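Local coordinates for intimin adherence protein (PDB 3NCX) that probably mediates intimate bacterial attachment to host cells by binding the translocated receptor Tir through its C-terminal lectin-like domain, at residues 104-109 / 147-152. The protein carries 1 engineered substitution. Sequence-based numbering, arbitrary orientation.
Sequences AYYADA and TAWIKQ
Tyr106, in the first turn of helix 106-112, sets its CA and CB over the face of the Trp149 indole and sends its phenol on past the CE3 side to the loop that follows strand 147-149. Tyr106 CB sits almost on the normal of the Trp149 six-membered ring, 3.9 Å from its centroid, a CH-pi contact. With CG anti to the backbone N (chi1 -174°), the phenol runs along the second segment, and its CD2 edge is turned to the indole in an offset edge-to-face pair, the planes at 89°. Ala104 O lies in the indole plane and accepts a nearly straight hydrogen bond from Trp149 NE1 (2.9 Å), which together with the Tyr106 contact fixes the rotation of the indole. Ala109 CB, one helical turn beyond Tyr105, packs obliquely against Trp149 CD1. Both segments belong to the C-type lectin-like domain of intimin, where the contact joins the start of helix 106-112 to strand 147-149, which pairs antiparallel with 161-166. At the far end of the phenol, Tyr106 OH accepts a hydrogen bond from Gln152 N (2.6 Å), while CE2 faces the carbonyl oxygen of Ile150 in the ring plane. Gln152 CG, in the crowded position between backbone N and carbonyl carbon, meets the hydroxyl end of Tyr106, and the amide continues over the CE1 rim of one face, stacked with the planes 27° apart. Its NE2 also makes a weak hydrogen bond to Val161 O.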
ATOM      1  N   ALA A 104       2.602  20.106   5.080  1.00 20.14           N
ATOM      2  CA  ALA A 104       2.070  21.414   4.715  1.00 24.16           C
ATOM      3  C   ALA A 104       0.885  21.785   5.601  1.00 19.14           C
ATOM      4  O   ALA A 104       0.382  20.955   6.356  1.00 16.49           O
ATOM      5  CB  ALA A 104       1.656  21.423   3.249  1.00 17.93           C
ATOM      6  N   TYR A 105       0.444  23.036   5.509  1.00 17.67           N
ATOM      7  CA  TYR A 105      -0.752  23.468   6.222  1.00 20.13           C
ATOM      8  C   TYR A 105      -1.977  23.008   5.444  1.00 19.84           C
ATOM      9  O   TYR A 105      -1.873  22.672   4.265  1.00 19.21           O
ATOM     10  CB  TYR A 105      -0.764  24.987   6.395  1.00 19.66           C
ATOM     11  CG  TYR A 105       0.408  25.521   7.185  1.00 18.60           C
ATOM     12  CD1 TYR A 105       1.083  24.716   8.093  1.00 18.12           C
ATOM     13  CD2 TYR A 105       0.842  26.828   7.021  1.00 20.15           C
ATOM     14  CE1 TYR A 105       2.155  25.198   8.817  1.00 20.67           C
ATOM     15  CE2 TYR A 105       1.913  27.321   7.739  1.00 24.28           C
ATOM     16  CZ  TYR A 105       2.568  26.502   8.636  1.00 27.55           C
ATOM     17  OH  TYR A 105       3.637  26.991   9.353  1.00 26.60           O
ATOM     18  N   TYR A 106      -3.132  22.989   6.099  1.00 18.59           N
ATOM     19  CA  TYR A 106      -4.338  22.452   5.476  1.00 22.18           C
ATOM     20  C   TYR A 106      -4.590  23.028   4.084  1.00 20.51           C
ATOM     21  O   TYR A 106      -4.745  22.281   3.118  1.00 26.93           O
ATOM     22  CB  TYR A 106      -5.572  22.671   6.356  1.00 21.22           C
ATOM     23  CG  TYR A 106      -6.810  22.004   5.797  1.00 21.60           C
ATOM     24  CD1 TYR A 106      -7.631  22.663   4.892  1.00 22.27           C
ATOM     25  CD2 TYR A 106      -7.144  20.706   6.160  1.00 18.64           C
ATOM     26  CE1 TYR A 106      -8.755  22.053   4.372  1.00 20.52           C
ATOM     27  CE2 TYR A 106      -8.267  20.088   5.645  1.00 19.33           C
ATOM     28  CZ  TYR A 106      -9.068  20.766   4.752  1.00 21.51           C
ATOM     29  OH  TYR A 106     -10.187  20.153   4.238  1.00 24.24           O
ATOM     30  N   ALA A 107      -4.636  24.353   3.991  1.00 20.77           N
ATOM     31  CA  ALA A 107      -4.913  25.021   2.724  1.00 21.45           C
ATOM     32  C   ALA A 107      -3.963  24.562   1.616  1.00 17.29           C
ATOM     33  O   ALA A 107      -4.389  24.282   0.497  1.00 14.59           O
ATOM     34  CB  ALA A 107      -4.847  26.529   2.894  1.00 11.77           C
ATOM     35  N   ASP A 108      -2.676  24.484   1.940  1.00 17.73           N
ATOM     36  CA  ASP A 108      -1.666  24.066   0.977  1.00 18.24           C
ATOM     37  C   ASP A 108      -1.812  22.588   0.628  1.00 20.06           C
ATOM     38  O   ASP A 108      -1.669  22.196  -0.531  1.00 18.16           O
ATOM     39  CB  ASP A 108      -0.264  24.347   1.522  1.00 25.59           C
ATOM     40  CG  ASP A 108       0.831  23.950   0.552  1.00 36.88           C
ATOM     41  OD1 ASP A 108       0.583  23.975  -0.673  1.00 40.93           O
ATOM     42  OD2 ASP A 108       1.943  23.615   1.014  1.00 44.20           O
ATOM     43  N   ALA A 109      -2.093  21.771   1.636  1.00 22.15           N
ATOM     44  CA  ALA A 109      -2.298  20.343   1.426  1.00 19.88           C
ATOM     45  C   ALA A 109      -3.443  20.123   0.449  1.00 26.93           C
ATOM     46  O   ALA A 109      -3.413  19.199  -0.365  1.00 22.96           O
ATOM     47  CB  ALA A 109      -2.584  19.647   2.746  1.00 17.09           C
ATOM     48  N   THR A 147       1.201  11.968  10.621  1.00 17.93           N
ATOM     49  CA  THR A 147      -0.073  12.645  10.824  1.00 16.56           C
ATOM     50  C   THR A 147      -0.614  13.125   9.483  1.00 15.75           C
ATOM     51  O   THR A 147       0.099  13.770   8.712  1.00 12.68           O
ATOM     52  CB  THR A 147       0.067  13.845  11.788  1.00 12.90           C
ATOM     53  OG1 THR A 147       0.532  13.389  13.064  1.00  7.33           O
ATOM     54  CG2 THR A 147      -1.269  14.542  11.968  1.00 12.96           C
ATOM     55  N   ALA A 148      -1.873  12.805   9.205  1.00 11.94           N
ATOM     56  CA  ALA A 148      -2.481  13.149   7.924  1.00 16.11           C
ATOM     57  C   ALA A 148      -3.708  14.042   8.085  1.00 19.69           C
ATOM     58  O   ALA A 148      -4.515  13.847   8.994  1.00 18.38           O
ATOM     59  CB  ALA A 148      -2.843  11.883   7.158  1.00 11.44           C
ATOM     60  N   TRP A 149      -3.847  15.024   7.198  1.00 18.10           N
ATOM     61  CA  TRP A 149      -5.018  15.894   7.205  1.00 20.52           C
ATOM     62  C   TRP A 149      -6.272  15.124   6.813  1.00 16.75           C
ATOM     63  O   TRP A 149      -6.232  14.257   5.942  1.00 16.40           O
ATOM     64  CB  TRP A 149      -4.836  17.068   6.236  1.00 18.58           C
ATOM     65  CG  TRP A 149      -3.903  18.142   6.709  1.00 19.87           C
ATOM     66  CD1 TRP A 149      -2.689  18.470   6.172  1.00 19.39           C
ATOM     67  CD2 TRP A 149      -4.110  19.039   7.807  1.00 21.02           C
ATOM     68  NE1 TRP A 149      -2.129  19.512   6.869  1.00 17.76           N
ATOM     69  CE2 TRP A 149      -2.980  19.880   7.878  1.00 22.26           C
ATOM     70  CE3 TRP A 149      -5.140  19.211   8.737  1.00 16.94           C
ATOM     71  CZ2 TRP A 149      -2.849  20.877   8.846  1.00 15.39           C
ATOM     72  CZ3 TRP A 149      -5.010  20.203   9.695  1.00 20.79           C
ATOM     73  CH2 TRP A 149      -3.873  21.023   9.742  1.00 17.44           C
ATOM     74  N   ILE A 150      -7.385  15.438   7.466  1.00 20.94           N
ATOM     75  CA  ILE A 150      -8.691  14.968   7.024  1.00 21.60           C
ATOM     76  C   ILE A 150      -9.421  16.167   6.432  1.00 22.58           C
ATOM     77  O   ILE A 150      -9.253  17.288   6.910  1.00 17.45           O
ATOM     78  CB  ILE A 150      -9.524  14.369   8.184  1.00 17.48           C
ATOM     79  CG1 ILE A 150      -9.081  12.939   8.496  1.00 14.64           C
ATOM     80  CG2 ILE A 150     -11.003  14.353   7.831  1.00 23.03           C
ATOM     81  CD1 ILE A 150      -7.708  12.830   9.100  1.00 20.71           C
ATOM     82  N   LYS A 151     -10.208  15.944   5.384  1.00 22.46           N
ATOM     83  CA  LYS A 151     -10.971  17.031   4.780  1.00 22.26           C
ATOM     84  C   LYS A 151     -11.884  17.677   5.818  1.00 25.13           C
ATOM     85  O   LYS A 151     -12.755  17.019   6.387  1.00 30.49           O
ATOM     86  CB  LYS A 151     -11.786  16.537   3.587  1.00 23.02           C
ATOM     87  CG  LYS A 151     -12.581  17.634   2.897  1.00 25.97           C
ATOM     88  CD  LYS A 151     -13.220  17.139   1.611  1.00 26.89           C
ATOM     89  CE  LYS A 151     -14.053  18.229   0.959  1.00 26.74           C
ATOM     90  NZ  LYS A 151     -13.249  19.453   0.688  1.00 33.21           N
ATOM     91  N   GLN A 152     -11.676  18.967   6.059  1.00 25.17           N
ATOM     92  CA  GLN A 152     -12.394  19.681   7.110  1.00 27.90           C
ATOM     93  C   GLN A 152     -13.881  19.834   6.808  1.00 26.39           C
ATOM     94  O   GLN A 152     -14.271  20.137   5.680  1.00 21.80           O
ATOM     95  CB  GLN A 152     -11.759  21.054   7.363  1.00 25.05           C
ATOM     96  CG  GLN A 152     -11.800  21.999   6.171  1.00 24.73           C
ATOM     97  CD  GLN A 152     -11.171  23.348   6.472  1.00 23.91           C
ATOM     98  OE1 GLN A 152     -11.234  24.271   5.660  1.00 22.94           O
ATOM     99  NE2 GLN A 152     -10.559  23.469   7.646  1.00 20.90           N
TER